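Local coordinates for protein omega-class glutathione S-transferase (Bombyx mori, PDB 3WD6) that binds glutathione and probably acts as a glutathione transferase and glutathione-dependent dehydroascorbate reductase of the omega class, at residues Asn34-Cys38 / Ile230-Phe234. Sequence-based numbering, arbitrary orientation.
Sequences NMRYC and ILAKF. With GSH (glutathione), chain J.
The rings of Tyr37 and Phe234 lie face to face, their planes only 8° apart and their centroids separated by 3.9 Å. Because the tyrosine CG is anti to its carbonyl carbon (chi1 -55°), the ring projects from the loop to lie flat against the phenylalanine, while its methylene follows over the same phenylalanine face in a CH-pi contact, CB of Tyr37 standing 3.8 Å from the centroid of the Phe234 ring. On its other face the tyrosine ring receives CG of the adjacent Arg36, offset toward the rim. This compact stack joins the two domains of the glutathione transferase fold: Tyr37 sits in a type I turn, Met35 to Cys38, that links strand 31-34 of the thioredoxin-like domain to helix 39-51, and Phe234 belongs to the C-terminal helix 228-240. Cys38, which ends the turn and N-caps the following helix, is a glutathione-binding residue and points away from helix 228-240. Around the stack the packing is looser. Leu231 CD1 comes to 4.3 Å from Tyr37 CD1 near the plane of that ring, and Ile230, itself only partly buried, brings CG2 to 4.0 Å from the OH of Tyr37. With an alanine here instead of the tyrosine, the Phe234 face would probably lose its aromatic mate and a gap would open between turn and helix. At the glutathione end, Met35 CE reaches Phe234 CZ obliquely at 4.3 Å.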
loop_
_atom_site.group_PDB
_atom_site.type_symbol
_atom_site.label_atom_id
_atom_site.label_comp_id
_atom_site.label_asym_id
_atom_site.label_seq_id
_atom_site.Cartn_x
_atom_site.Cartn_y
_atom_site.Cartn_z
ATOM N N ASN A 34 -7.915 -7.948 -4.410
ATOM C CA ASN A 34 -6.602 -7.622 -3.863
ATOM C C ASN A 34 -5.521 -8.492 -4.486
ATOM O O ASN A 34 -5.842 -9.498 -5.144
ATOM C CB ASN A 34 -6.669 -7.916 -2.354
ATOM C CG ASN A 34 -5.411 -7.524 -1.602
ATOM O OD1 ASN A 34 -4.898 -6.402 -1.736
ATOM N ND2 ASN A 34 -4.912 -8.450 -0.779
ATOM N N MET A 35 -4.252 -8.114 -4.304
ATOM C CA MET A 35 -3.202 -9.130 -4.287
ATOM C C MET A 35 -2.206 -8.813 -3.183
ATOM O O MET A 35 -1.810 -7.659 -3.000
ATOM C CB MET A 35 -2.575 -9.397 -5.651
ATOM C CG MET A 35 -1.328 -8.653 -5.936
ATOM S SD MET A 35 0.219 -9.509 -5.477
ATOM C CE MET A 35 1.328 -8.415 -6.399
ATOM N N ARG A 36 -1.841 -9.862 -2.442
ATOM C CA ARG A 36 -1.250 -9.745 -1.110
ATOM C C ARG A 36 -0.029 -8.821 -1.082
ATOM O O ARG A 36 0.221 -8.134 -0.079
ATOM C CB ARG A 36 -0.913 -11.142 -0.552
ATOM C CG ARG A 36 -0.385 -11.168 0.895
ATOM C CD ARG A 36 -1.516 -11.046 1.908
ATOM N NE ARG A 36 -1.036 -11.035 3.294
ATOM C CZ ARG A 36 -0.342 -10.037 3.854
ATOM N NH1 ARG A 36 -0.002 -8.954 3.143
ATOM N NH2 ARG A 36 0.012 -10.125 5.134
ATOM N N TYR A 37 0.703 -8.784 -2.191
ATOM C CA TYR A 37 1.973 -8.075 -2.259
ATOM C C TYR A 37 1.803 -6.758 -3.001
ATOM O O TYR A 37 2.772 -6.023 -3.207
ATOM C CB TYR A 37 3.027 -8.987 -2.930
ATOM C CG TYR A 37 3.134 -10.313 -2.202
ATOM C CD1 TYR A 37 4.031 -10.491 -1.151
ATOM C CD2 TYR A 37 2.291 -11.361 -2.518
ATOM C CE1 TYR A 37 4.096 -11.703 -0.456
ATOM C CE2 TYR A 37 2.349 -12.562 -1.842
ATOM C CZ TYR A 37 3.239 -12.730 -0.807
ATOM O OH TYR A 37 3.273 -13.954 -0.148
ATOM N N CYS A 38 0.572 -6.448 -3.405
ATOM C CA CYS A 38 0.343 -5.179 -4.083
ATOM C C CYS A 38 0.308 -3.982 -3.111
ATOM O O CYS A 38 -0.596 -3.877 -2.263
ATOM C CB CYS A 38 -0.930 -5.216 -4.938
ATOM S SG CYS A 38 -1.228 -3.613 -5.762
ATOM N N ILE A 230 9.823 -13.319 3.918
ATOM C CA ILE A 230 8.859 -13.675 2.879
ATOM C C ILE A 230 8.819 -12.635 1.767
ATOM O O ILE A 230 8.707 -12.968 0.574
ATOM C CB ILE A 230 7.436 -13.800 3.435
ATOM C CG1 ILE A 230 7.374 -14.889 4.520
ATOM C CG2 ILE A 230 6.449 -14.038 2.284
ATOM C CD1 ILE A 230 7.719 -16.273 4.000
ATOM N N LEU A 231 8.888 -11.364 2.156
ATOM C CA LEU A 231 8.789 -10.292 1.177
ATOM C C LEU A 231 10.030 -10.303 0.281
ATOM O O LEU A 231 9.928 -10.159 -0.935
ATOM C CB LEU A 231 8.597 -8.943 1.882
ATOM C CG LEU A 231 8.385 -7.703 1.008
ATOM C CD1 LEU A 231 7.177 -7.856 0.086
ATOM C CD2 LEU A 231 8.252 -6.448 1.878
ATOM N N ALA A 232 11.200 -10.488 0.893
ATOM C CA ALA A 232 12.441 -10.630 0.139
ATOM C C ALA A 232 12.381 -11.821 -0.813
ATOM O O ALA A 232 12.821 -11.705 -1.957
ATOM C CB ALA A 232 13.637 -10.757 1.074
ATOM N N LYS A 233 11.854 -12.956 -0.351
ATOM C CA LYS A 233 11.698 -14.110 -1.237
ATOM C C LYS A 233 10.850 -13.701 -2.437
ATOM O O LYS A 233 11.250 -13.874 -3.598
ATOM C CB LYS A 233 11.034 -15.284 -0.524
ATOM C CG LYS A 233 11.562 -16.656 -0.987
ATOM C CD LYS A 233 10.504 -17.774 -0.907
ATOM C CE LYS A 233 10.755 -18.742 0.250
ATOM N NZ LYS A 233 10.350 -20.140 -0.103
ATOM N N PHE A 234 9.681 -13.134 -2.153
ATOM C CA PHE A 234 8.782 -12.700 -3.211
ATOM C C PHE A 234 9.495 -11.796 -4.217
ATOM O O PHE A 234 9.503 -12.073 -5.420
ATOM C CB PHE A 234 7.559 -11.998 -2.619
ATOM C CG PHE A 234 6.526 -11.639 -3.639
ATOM C CD1 PHE A 234 5.643 -12.608 -4.119
ATOM C CD2 PHE A 234 6.453 -10.346 -4.141
ATOM C CE1 PHE A 234 4.687 -12.294 -5.078
ATOM C CE2 PHE A 234 5.505 -10.019 -5.095
ATOM C CZ PHE A 234 4.611 -11.002 -5.565
HETATM N N1 GSH J . -3.295 3.681 -9.997
HETATM C CA1 GSH J . -3.728 2.363 -9.515
HETATM C C1 GSH J . -4.183 2.399 -8.061
HETATM O O11 GSH J . -5.055 1.570 -7.610
HETATM O O12 GSH J . -3.702 3.301 -7.288
HETATM C CB1 GSH J . -2.587 1.377 -9.724
HETATM C CG1 GSH J . -2.691 0.030 -9.085
HETATM C CD1 GSH J . -1.753 -1.019 -9.629
HETATM O OE1 GSH J . -0.771 -0.724 -10.301
HETATM N N2 GSH J . -2.002 -2.403 -9.362
HETATM C CA2 GSH J . -1.068 -3.375 -9.940
HETATM C C2 GSH J . -1.825 -4.180 -10.975
HETATM O O2 GSH J . -2.961 -4.557 -10.714
HETATM C CB2 GSH J . -0.572 -4.291 -8.879
HETATM S SG2 GSH J . 0.686 -3.718 -7.796
HETATM N N3 GSH J . -1.202 -4.506 -12.240
HETATM C CA3 GSH J . -1.936 -5.290 -13.235
HETATM C C3 GSH J . -1.114 -6.103 -14.154
HETATM O O31 GSH J . -0.353 -6.993 -13.687
HETATM O O32 GSH J . -1.189 -5.910 -15.392
#